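Local atomic coordinates of piwi domain-containing protein (Vanderwaltozyma polyspora, PDB entry 5THE), a protein that probably binds RNA as a budding-yeast Argonaute, of which this chain is the C-terminal lobe containing the Piwi domain of RNase H-like fold. Residues Tyr3-Arg8 and Trp455-Glu460; Pro265-Gly270 and Val288-Asp293; Ile312-Gly317 and Val355-Lys360; Lys338-Arg343 and Thr384-Val389. All blocks are in the same frame, centred on the assembly; numbering follows the deposited sequence.

Interaction 1 (Tyr3-Arg8 and Trp455-Glu460); sequences YKVENR and WCLYDE
E6 N and L457 O join the irregular segment 3-8 to strand 455-459 by a hydrogen bond of 2.8 Å, the donor coming in from above the carbonyl plane, 54° out of it. V5 CA adds a C-H...O contact to the same L457 O (3.4 Å). This carbonyl belongs to a classic beta bulge, in which L457 and Y458 sit opposite the single C385 of the next strand. Two further bonds are weak: Y3 N reaches Y458 OH at 3.3 Å, and D459 N reaches E6 OE1 at 3.1 Å along a bent path. A water donates to both E6 O and C456 O, bridging the backbones.

Among the flat groups, K4 O lies in the plane of the Y458 ring at its edge, 3.4 Å from CD1. The rings of Y3 and Y458 are tilted by 30° and offset until they hardly overlap, with Y3 CD1 4.1 Å from Y458 CZ. With CG anti to the backbone N (chi1 -158°), the Y458 ring packs on V355 and V359 of helix 351-373; tyrosine suits the position because its hydroxyl also accepts, weakly, from Y3 N.

Two carboxylates, of E6 and D459, lie near each other, E6 OE2 4.9 Å from D459 OD1. H9 bonds to E6 OE2, while T384, N461 and S463 hold D459, so any repulsion between the acids is probably offset by their separate partners.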
# COMPACT_ATOMS: atom_id res chain seq x y z
N TYR A 3 -0.14 -25.88 -12.12
CA TYR A 3 -0.16 -24.55 -12.75
C TYR A 3 -1.35 -24.35 -13.68
O TYR A 3 -1.26 -23.64 -14.68
CB TYR A 3 1.15 -24.24 -13.49
CG TYR A 3 2.35 -24.30 -12.58
CD1 TYR A 3 2.31 -23.68 -11.32
CD2 TYR A 3 3.50 -25.01 -12.93
CE1 TYR A 3 3.39 -23.74 -10.47
CE2 TYR A 3 4.59 -25.08 -12.08
CZ TYR A 3 4.52 -24.44 -10.85
OH TYR A 3 5.58 -24.48 -9.98
N LYS A 4 -2.47 -24.97 -13.36
CA LYS A 4 -3.73 -24.66 -14.02
C LYS A 4 -4.49 -23.66 -13.17
O LYS A 4 -4.35 -23.63 -11.94
CB LYS A 4 -4.57 -25.93 -14.22
CG LYS A 4 -3.81 -27.02 -14.94
CD LYS A 4 -3.26 -26.53 -16.28
CE LYS A 4 -2.37 -27.56 -16.95
NZ LYS A 4 -1.83 -27.04 -18.24
N VAL A 5 -5.30 -22.82 -13.82
CA VAL A 5 -6.13 -21.87 -13.09
C VAL A 5 -7.10 -22.64 -12.20
O VAL A 5 -7.77 -23.58 -12.64
CB VAL A 5 -6.86 -20.92 -14.04
CG1 VAL A 5 -7.79 -20.00 -13.27
CG2 VAL A 5 -5.86 -20.12 -14.84
N GLU A 6 -7.15 -22.24 -10.93
CA GLU A 6 -8.02 -22.86 -9.94
C GLU A 6 -9.48 -22.80 -10.38
O GLU A 6 -9.94 -21.78 -10.90
CB GLU A 6 -7.85 -22.13 -8.59
CG GLU A 6 -8.28 -22.89 -7.36
CD GLU A 6 -7.34 -24.04 -7.02
OE1 GLU A 6 -6.14 -23.99 -7.41
OE2 GLU A 6 -7.80 -25.00 -6.38
N ASN A 7 -10.21 -23.88 -10.15
CA ASN A 7 -11.66 -23.84 -10.27
C ASN A 7 -12.28 -23.55 -8.91
O ASN A 7 -11.63 -23.71 -7.87
CB ASN A 7 -12.20 -25.15 -10.83
CG ASN A 7 -11.76 -25.39 -12.26
OD1 ASN A 7 -11.99 -24.56 -13.14
ND2 ASN A 7 -11.13 -26.52 -12.50
N ARG A 8 -13.54 -23.12 -8.92
CA ARG A 8 -14.24 -22.76 -7.69
C ARG A 8 -14.32 -23.95 -6.74
O ARG A 8 -14.67 -25.05 -7.15
CB ARG A 8 -15.64 -22.26 -8.02
CG ARG A 8 -16.53 -22.06 -6.81
CD ARG A 8 -17.90 -21.41 -7.19
NE ARG A 8 -17.74 -20.10 -7.84
CZ ARG A 8 -17.41 -18.98 -7.20
NH1 ARG A 8 -17.20 -19.02 -5.89
NH2 ARG A 8 -17.29 -17.83 -7.86
N TRP A 455 -10.21 -12.86 -7.89
CA TRP A 455 -10.16 -14.23 -8.38
C TRP A 455 -9.08 -14.99 -7.62
O TRP A 455 -7.94 -14.55 -7.56
CB TRP A 455 -9.86 -14.28 -9.88
CG TRP A 455 -10.77 -13.43 -10.73
CD1 TRP A 455 -10.84 -12.05 -10.76
CD2 TRP A 455 -11.71 -13.89 -11.69
NE1 TRP A 455 -11.78 -11.64 -11.68
CE2 TRP A 455 -12.32 -12.75 -12.27
CE3 TRP A 455 -12.10 -15.16 -12.12
CZ2 TRP A 455 -13.30 -12.85 -13.25
CZ3 TRP A 455 -13.08 -15.26 -13.10
CH2 TRP A 455 -13.67 -14.11 -13.66
N CYS A 456 -9.44 -16.13 -7.04
CA CYS A 456 -8.42 -17.08 -6.62
C CYS A 456 -7.98 -17.85 -7.86
O CYS A 456 -8.76 -18.65 -8.41
CB CYS A 456 -8.93 -18.02 -5.54
SG CYS A 456 -7.64 -19.20 -5.02
N LEU A 457 -6.76 -17.60 -8.33
CA LEU A 457 -6.23 -18.24 -9.52
C LEU A 457 -5.47 -19.52 -9.21
O LEU A 457 -5.29 -20.36 -10.11
CB LEU A 457 -5.31 -17.28 -10.27
CG LEU A 457 -5.86 -15.92 -10.72
CD1 LEU A 457 -4.82 -15.15 -11.53
CD2 LEU A 457 -7.12 -16.11 -11.53
N TYR A 458 -5.00 -19.69 -7.98
CA TYR A 458 -4.17 -20.83 -7.63
C TYR A 458 -4.18 -20.97 -6.12
O TYR A 458 -4.10 -19.97 -5.41
CB TYR A 458 -2.73 -20.66 -8.11
CG TYR A 458 -1.99 -21.97 -8.26
CD1 TYR A 458 -2.36 -22.88 -9.23
CD2 TYR A 458 -0.90 -22.29 -7.44
CE1 TYR A 458 -1.68 -24.09 -9.40
CE2 TYR A 458 -0.20 -23.50 -7.60
CZ TYR A 458 -0.60 -24.39 -8.58
OH TYR A 458 0.04 -25.60 -8.79
N ASP A 459 -4.28 -22.19 -5.63
CA ASP A 459 -4.40 -22.35 -4.19
C ASP A 459 -3.88 -23.74 -3.82
O ASP A 459 -4.54 -24.74 -4.09
CB ASP A 459 -5.84 -22.14 -3.73
CG ASP A 459 -6.03 -22.45 -2.29
OD1 ASP A 459 -7.04 -23.09 -1.95
OD2 ASP A 459 -5.16 -22.05 -1.51
N GLU A 460 -2.72 -23.78 -3.16
CA GLU A 460 -2.24 -25.01 -2.54
C GLU A 460 -2.52 -25.04 -1.05
O GLU A 460 -1.93 -25.84 -0.33
CB GLU A 460 -0.74 -25.20 -2.81
CG GLU A 460 -0.31 -24.65 -4.14
CD GLU A 460 1.18 -24.82 -4.37
OE1 GLU A 460 1.60 -25.89 -4.85
OE2 GLU A 460 1.94 -23.90 -4.04
O HOH W 1 -10.33 -19.23 -10.51

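Interaction 2 (Pro265-Gly270 and Val288-Asp293); sequences PILVLG and VGSYDD
V268 to G270 run antiparallel to V288 to S290, with L269 and G289 forming a non-hydrogen-bonded pair and G270 and V288 a hydrogen-bonded one, closed by G270 N to V288 O (2.9 Å) and V288 N to G270 O (2.8 Å). S290 N continues the ladder by donating to V268 O.

At the same pair OG, not the S290 carbonyl, takes the V268 N-H. This bond, V268 N to S290 OG, is 3.0 Å long and nearly straight at 169°. OG occupies the crowded position between the backbone N and the carbonyl carbon (chi1 64°), which turns it to the opposing strand. The same hydroxyl donates to a water, and that water donates in turn to I266 O and D292 O, so the ends of the two segments are joined where direct pairing stops. Serine suits the place because its short hydroxyl can accept from one strand and donate to a water.

The apolar groups fit closely around the ladder. L267 CD1 approaches S290 O to 3.2 Å, and V288 CG2 rests 3.5 Å from G270 O. L269 CD2 comes to 4.0 Å from G289 CA, close to where a side chain would begin, which suits glycine. At the far end the P265 ring lays CB against D293 CA (3.7 Å) and CG against the D292-D293 peptide.

Helix 320-329 packs on L267 and L269, whereas helix 490-515 packs on V268 and V288. Strands 264-274 and 282-289 form the antiparallel hairpin that opens an RNase H-like Piwi fold.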
# COMPACT_ATOMS: atom_id res chain seq x y z
N PRO A 265 3.60 -16.69 10.72
CA PRO A 265 2.68 -15.88 9.92
C PRO A 265 2.84 -16.16 8.44
O PRO A 265 3.93 -16.44 7.95
CB PRO A 265 3.09 -14.44 10.26
CG PRO A 265 4.52 -14.54 10.64
CD PRO A 265 4.62 -15.86 11.39
N ILE A 266 1.71 -16.14 7.73
CA ILE A 266 1.75 -16.29 6.29
C ILE A 266 2.50 -15.11 5.70
O ILE A 266 2.39 -13.98 6.17
CB ILE A 266 0.32 -16.38 5.73
CG1 ILE A 266 -0.38 -17.62 6.28
CG2 ILE A 266 0.30 -16.39 4.20
CD1 ILE A 266 -1.89 -17.61 6.06
N LEU A 267 3.32 -15.39 4.69
CA LEU A 267 3.96 -14.33 3.92
C LEU A 267 2.95 -13.81 2.92
O LEU A 267 2.53 -14.53 2.01
CB LEU A 267 5.21 -14.86 3.23
CG LEU A 267 5.81 -13.91 2.19
CD1 LEU A 267 6.28 -12.64 2.88
CD2 LEU A 267 6.95 -14.56 1.43
N VAL A 268 2.51 -12.57 3.10
CA VAL A 268 1.50 -11.96 2.24
C VAL A 268 2.23 -11.05 1.27
O VAL A 268 2.99 -10.16 1.70
CB VAL A 268 0.44 -11.18 3.05
CG1 VAL A 268 -0.55 -10.52 2.10
CG2 VAL A 268 -0.29 -12.12 4.03
N LEU A 269 2.01 -11.26 -0.03
CA LEU A 269 2.68 -10.53 -1.09
C LEU A 269 1.67 -9.73 -1.90
O LEU A 269 0.54 -10.16 -2.10
CB LEU A 269 3.41 -11.46 -2.05
CG LEU A 269 4.43 -12.46 -1.50
CD1 LEU A 269 4.72 -13.44 -2.61
CD2 LEU A 269 5.69 -11.71 -1.07
N GLY A 270 2.12 -8.59 -2.40
CA GLY A 270 1.34 -7.83 -3.37
C GLY A 270 2.22 -7.45 -4.54
O GLY A 270 3.36 -7.03 -4.37
N VAL A 288 5.69 -6.34 -3.08
CA VAL A 288 5.84 -6.01 -1.67
C VAL A 288 5.51 -7.25 -0.87
O VAL A 288 4.81 -8.15 -1.34
CB VAL A 288 4.95 -4.83 -1.22
CG1 VAL A 288 5.27 -3.55 -2.02
CG2 VAL A 288 3.48 -5.19 -1.35
N GLY A 289 6.03 -7.30 0.36
CA GLY A 289 5.77 -8.44 1.21
C GLY A 289 5.76 -8.11 2.69
O GLY A 289 6.50 -7.24 3.15
N SER A 290 4.90 -8.81 3.43
CA SER A 290 4.87 -8.69 4.88
C SER A 290 6.07 -9.42 5.48
O SER A 290 6.76 -10.18 4.80
CB SER A 290 3.58 -9.26 5.43
OG SER A 290 3.52 -10.66 5.16
N TYR A 291 6.30 -9.20 6.77
CA TYR A 291 7.36 -9.95 7.43
C TYR A 291 7.06 -10.41 8.84
O TYR A 291 7.94 -11.03 9.45
CB TYR A 291 8.68 -9.16 7.42
CG TYR A 291 8.69 -7.81 8.11
CD1 TYR A 291 8.39 -7.68 9.47
CD2 TYR A 291 9.07 -6.68 7.43
CE1 TYR A 291 8.44 -6.45 10.09
CE2 TYR A 291 9.14 -5.45 8.05
CZ TYR A 291 8.82 -5.34 9.37
OH TYR A 291 8.88 -4.11 9.97
N ASP A 292 5.88 -10.15 9.41
CA ASP A 292 5.57 -10.73 10.70
C ASP A 292 4.06 -10.91 10.82
O ASP A 292 3.32 -10.79 9.83
CB ASP A 292 6.17 -9.91 11.85
CG ASP A 292 5.59 -8.50 11.96
OD1 ASP A 292 4.53 -8.20 11.38
OD2 ASP A 292 6.22 -7.69 12.67
N ASP A 293 3.60 -11.20 12.03
CA ASP A 293 2.20 -11.48 12.27
C ASP A 293 1.38 -10.22 12.52
O ASP A 293 0.20 -10.32 12.85
CB ASP A 293 2.05 -12.47 13.43
CG ASP A 293 2.55 -11.93 14.77
OD1 ASP A 293 3.12 -10.83 14.83
OD2 ASP A 293 2.38 -12.64 15.78
O HOH W 2 4.03 -12.13 7.32

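Interaction 3 (Ile312-Gly317 and Val355-Lys360); sequences IITNVG and VKIEVK
E358 is the polar link between helix 351-373 and the loop 312-317. Its OE1 accepts from I313 N at 2.9 Å and 166°, and the donor stands above the carboxylate plane, 47° out of it. R343 makes a salt bridge to the same OE1 and Y341 OH bonds to OE2, so both oxygens have partners. Glutamate suits the site: its chain runs extended beyond CG, long enough to bring the carboxylate to the loop N-H and to R343 and Y341 of strand 339-344.

In the RNase H-like fold this helix follows the strand that carries Y341 and R343 and packs against the sheet. The loop bends here through an inverse gamma turn centred on I313 and a type I turn from I313 to V316.

The apolar pair is I312 and I357, which cross at about a right angle; being branched, they can set CG2 methyl against CG2 methyl, 3.7 Å apart. Aliphatic groups also pack on E358 by van der Waals contact: V316 CG1, placed between its backbone N and carbonyl carbon (chi1 67°), lies 3.5 Å from E358 O, and I313 CG1 lies 3.7 Å from E358 OE1. I313 continues onto S271 and V273 of strand 264-274.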
# COMPACT_ATOMS: atom_id res chain seq x y z
N ILE A 312 2.68 -9.61 -17.93
CA ILE A 312 3.11 -10.74 -17.10
C ILE A 312 4.48 -10.42 -16.52
O ILE A 312 5.41 -10.02 -17.25
CB ILE A 312 3.14 -12.04 -17.91
CG1 ILE A 312 1.75 -12.36 -18.46
CG2 ILE A 312 3.63 -13.19 -17.06
CD1 ILE A 312 0.67 -12.40 -17.41
N ILE A 313 4.61 -10.58 -15.20
CA ILE A 313 5.89 -10.36 -14.52
C ILE A 313 6.72 -11.63 -14.65
O ILE A 313 6.68 -12.50 -13.77
CB ILE A 313 5.72 -9.99 -13.04
CG1 ILE A 313 4.59 -8.99 -12.83
CG2 ILE A 313 7.01 -9.46 -12.50
CD1 ILE A 313 4.16 -8.81 -11.34
N THR A 314 7.50 -11.72 -15.73
CA THR A 314 8.19 -12.96 -16.08
C THR A 314 9.10 -13.44 -14.97
O THR A 314 9.18 -14.64 -14.69
CB THR A 314 9.00 -12.76 -17.36
OG1 THR A 314 8.15 -12.26 -18.39
CG2 THR A 314 9.60 -14.09 -17.81
N ASN A 315 9.83 -12.53 -14.35
CA ASN A 315 10.81 -12.90 -13.35
C ASN A 315 10.40 -12.38 -11.97
O ASN A 315 11.24 -11.92 -11.19
CB ASN A 315 12.20 -12.40 -13.75
CG ASN A 315 13.33 -13.24 -13.14
OD1 ASN A 315 13.09 -14.31 -12.58
ND2 ASN A 315 14.56 -12.74 -13.26
N VAL A 316 9.10 -12.47 -11.66
CA VAL A 316 8.62 -12.03 -10.35
C VAL A 316 9.36 -12.77 -9.24
O VAL A 316 9.70 -12.19 -8.20
CB VAL A 316 7.08 -12.20 -10.25
CG1 VAL A 316 6.65 -13.69 -10.26
CG2 VAL A 316 6.54 -11.50 -9.00
N GLY A 317 9.69 -14.04 -9.49
CA GLY A 317 10.36 -14.84 -8.48
C GLY A 317 11.70 -14.27 -8.07
O GLY A 317 12.14 -14.47 -6.94
N VAL A 355 -0.66 -17.77 -13.62
CA VAL A 355 -0.36 -19.02 -12.92
C VAL A 355 0.83 -19.72 -13.57
O VAL A 355 1.80 -20.06 -12.90
CB VAL A 355 -1.61 -19.92 -12.86
CG1 VAL A 355 -1.30 -21.17 -12.06
CG2 VAL A 355 -2.77 -19.16 -12.21
N LYS A 356 0.78 -19.89 -14.90
CA LYS A 356 1.80 -20.71 -15.56
C LYS A 356 3.17 -20.07 -15.51
O LYS A 356 4.19 -20.77 -15.54
CB LYS A 356 1.40 -20.98 -17.02
CG LYS A 356 0.44 -22.13 -17.21
CD LYS A 356 -0.04 -22.23 -18.66
CE LYS A 356 -0.73 -23.57 -18.94
NZ LYS A 356 -1.97 -23.78 -18.13
N ILE A 357 3.23 -18.74 -15.41
CA ILE A 357 4.50 -18.02 -15.42
C ILE A 357 4.84 -17.50 -14.04
O ILE A 357 5.91 -17.79 -13.50
CB ILE A 357 4.49 -16.87 -16.45
CG1 ILE A 357 4.16 -17.40 -17.85
CG2 ILE A 357 5.85 -16.14 -16.42
CD1 ILE A 357 5.12 -18.47 -18.31
N GLU A 358 3.97 -16.68 -13.46
CA GLU A 358 4.31 -15.97 -12.23
C GLU A 358 4.26 -16.88 -11.01
O GLU A 358 5.20 -16.90 -10.22
CB GLU A 358 3.38 -14.76 -12.04
CG GLU A 358 3.54 -13.69 -13.10
CD GLU A 358 2.59 -12.50 -12.91
OE1 GLU A 358 2.37 -11.76 -13.89
OE2 GLU A 358 2.07 -12.31 -11.78
N VAL A 359 3.19 -17.67 -10.84
CA VAL A 359 3.16 -18.58 -9.70
C VAL A 359 4.30 -19.60 -9.80
O VAL A 359 5.01 -19.85 -8.82
CB VAL A 359 1.79 -19.27 -9.57
CG1 VAL A 359 1.82 -20.31 -8.44
CG2 VAL A 359 0.69 -18.25 -9.30
N LYS A 360 4.51 -20.16 -11.00
CA LYS A 360 5.65 -21.05 -11.22
C LYS A 360 6.97 -20.36 -10.92
O LYS A 360 7.87 -20.96 -10.33
CB LYS A 360 5.65 -21.57 -12.66
CG LYS A 360 6.87 -22.44 -13.01
CD LYS A 360 6.88 -22.85 -14.49
CE LYS A 360 8.26 -23.36 -14.89
NZ LYS A 360 8.25 -24.15 -16.15

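Interaction 4 (Lys338-Arg343 and Thr384-Val389); sequences KIMYFR and TCIATV
F342 and I386 project from the same face in step, from two parallel strands, 339-343 and 384-389, whose axes approach to 4.6 Å at an angle of 21°. Five backbone bonds zip the strands together, alternating in direction from T384 N to I339 O through to T388 N to R343 O; the Y341 N to T384 O bond is 2.7 Å. C-H...O contacts lie between them, such as F342 CA to I386 O at 3.2 Å.

The residues interlock row by row. On one face, the flat F342 ring presents CD1 and CE1 to the branch point of I386, each 3.9 Å from its CB, while I386 CD1 reaches along to CE1 and CZ. The branched isoleucine thus lines one flank of the ring, and T388 CG2 comes to the ring edge 4.4 Å from CD1. In the row before, chi1 holds M340 CG anti to the backbone N and the bend at chi2 (97°) sets SD 4.0 Å from T384 CB. The flexible thioether can lie alongside the short threonine.

On the other face large pairs with small. The bulky Y341 ring meets the small C385, with CD2 3.7 Å from SG, in an oblique sulfur-aromatic contact. The long R343 stands beside A387, whose lone methyl rests 3.8 Å from R343 O.

Helix 465-475 covers M340, F342 and I386, and on the opposite face V316 touches Y341 and I313 touches R343. Strands 264-274 and 452-459 flank the pair, which helix 351-373 joins in a beta-alpha-beta crossover.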
# COMPACT_ATOMS: atom_id res chain seq x y z
N LYS A 338 3.69 -20.67 4.42
CA LYS A 338 2.61 -20.42 3.47
C LYS A 338 2.85 -19.06 2.83
O LYS A 338 3.31 -18.13 3.49
CB LYS A 338 1.21 -20.41 4.13
CG LYS A 338 0.74 -21.74 4.71
CD LYS A 338 -0.69 -21.59 5.24
CE LYS A 338 -1.19 -22.88 5.88
NZ LYS A 338 -1.18 -23.99 4.90
N ILE A 339 2.51 -18.95 1.55
CA ILE A 339 2.66 -17.70 0.80
C ILE A 339 1.30 -17.35 0.19
O ILE A 339 0.63 -18.20 -0.41
CB ILE A 339 3.74 -17.82 -0.29
CG1 ILE A 339 5.09 -18.17 0.34
CG2 ILE A 339 3.86 -16.56 -1.09
CD1 ILE A 339 6.21 -18.35 -0.69
N MET A 340 0.91 -16.09 0.35
CA MET A 340 -0.31 -15.53 -0.22
C MET A 340 0.09 -14.43 -1.19
O MET A 340 0.68 -13.43 -0.77
CB MET A 340 -1.22 -14.99 0.88
CG MET A 340 -2.54 -14.42 0.41
SD MET A 340 -3.86 -15.63 0.56
CE MET A 340 -3.63 -16.15 2.27
N TYR A 341 -0.25 -14.60 -2.47
CA TYR A 341 0.25 -13.75 -3.55
C TYR A 341 -0.90 -12.97 -4.19
O TYR A 341 -1.70 -13.54 -4.95
CB TYR A 341 0.99 -14.60 -4.57
CG TYR A 341 1.46 -13.86 -5.79
CD1 TYR A 341 2.24 -12.72 -5.68
CD2 TYR A 341 1.14 -14.31 -7.07
CE1 TYR A 341 2.68 -12.03 -6.81
CE2 TYR A 341 1.57 -13.64 -8.21
CZ TYR A 341 2.35 -12.51 -8.07
OH TYR A 341 2.79 -11.84 -9.19
N PHE A 342 -0.99 -11.68 -3.88
CA PHE A 342 -2.04 -10.83 -4.45
C PHE A 342 -1.51 -10.17 -5.71
O PHE A 342 -0.50 -9.47 -5.65
CB PHE A 342 -2.50 -9.76 -3.47
CG PHE A 342 -3.41 -10.28 -2.41
CD1 PHE A 342 -4.79 -10.31 -2.61
CD2 PHE A 342 -2.90 -10.73 -1.22
CE1 PHE A 342 -5.63 -10.78 -1.63
CE2 PHE A 342 -3.75 -11.21 -0.22
CZ PHE A 342 -5.12 -11.24 -0.44
N ARG A 343 -2.18 -10.39 -6.83
CA ARG A 343 -1.71 -9.88 -8.11
C ARG A 343 -2.68 -8.82 -8.62
O ARG A 343 -3.86 -9.11 -8.85
CB ARG A 343 -1.57 -11.01 -9.12
CG ARG A 343 -1.24 -10.52 -10.51
CD ARG A 343 0.07 -9.77 -10.55
NE ARG A 343 0.69 -10.00 -11.85
CZ ARG A 343 0.51 -9.21 -12.90
NH1 ARG A 343 -0.22 -8.12 -12.77
NH2 ARG A 343 1.08 -9.51 -14.06
N THR A 384 -0.93 -19.51 -2.41
CA THR A 384 -2.26 -19.13 -2.88
C THR A 384 -2.09 -17.86 -3.68
O THR A 384 -1.42 -16.92 -3.23
CB THR A 384 -3.24 -18.91 -1.72
OG1 THR A 384 -3.43 -20.13 -0.99
CG2 THR A 384 -4.61 -18.43 -2.27
N CYS A 385 -2.69 -17.81 -4.87
CA CYS A 385 -2.67 -16.60 -5.69
C CYS A 385 -4.07 -16.01 -5.82
O CYS A 385 -5.03 -16.71 -6.16
CB CYS A 385 -2.08 -16.89 -7.07
SG CYS A 385 -2.23 -15.49 -8.20
N ILE A 386 -4.19 -14.70 -5.56
CA ILE A 386 -5.45 -14.00 -5.73
C ILE A 386 -5.22 -12.79 -6.62
O ILE A 386 -4.36 -11.95 -6.34
CB ILE A 386 -6.06 -13.55 -4.39
CG1 ILE A 386 -6.35 -14.78 -3.52
CG2 ILE A 386 -7.34 -12.74 -4.65
CD1 ILE A 386 -6.97 -14.44 -2.18
N ALA A 387 -6.01 -12.69 -7.69
CA ALA A 387 -5.94 -11.55 -8.58
C ALA A 387 -7.07 -10.58 -8.25
O ALA A 387 -8.18 -11.00 -7.93
CB ALA A 387 -6.01 -11.99 -10.04
N THR A 388 -6.77 -9.29 -8.32
CA THR A 388 -7.73 -8.24 -8.06
C THR A 388 -7.91 -7.38 -9.30
O THR A 388 -6.94 -7.02 -9.97
CB THR A 388 -7.28 -7.36 -6.88
OG1 THR A 388 -5.97 -6.83 -7.15
CG2 THR A 388 -7.23 -8.19 -5.59
N VAL A 389 -9.17 -7.05 -9.60
CA VAL A 389 -9.51 -6.07 -10.63
C VAL A 389 -10.39 -5.04 -9.94
O VAL A 389 -11.54 -5.33 -9.58
CB VAL A 389 -10.22 -6.70 -11.83
CG1 VAL A 389 -10.69 -5.63 -12.81
CG2 VAL A 389 -9.32 -7.72 -12.52

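How the interactions relate
Starting at the N terminus, segment 3-8 waits until 455-460 to close interaction 1, a loop that encloses the other three contacts. Within it, interaction 2 closes first, as the short hairpin of strands 264-274 and 282-289, before interactions 3 and 4 begin. Interactions 3 and 4 cross: 312-317 is followed by 338-343, then by 355-360 and finally by 384-389, so the loop-to-helix contact interleaves with the strand pair. Strand 339-344 lies beside 264-274, and 383-389 beside 452-459, so interactions 2, 4 and 1 step across neighbouring strands. Interaction 3 ties helix 351-373 to loop 312-317, E358 carries the link on to strand 339-344, and V355 packs on L457 and Y458.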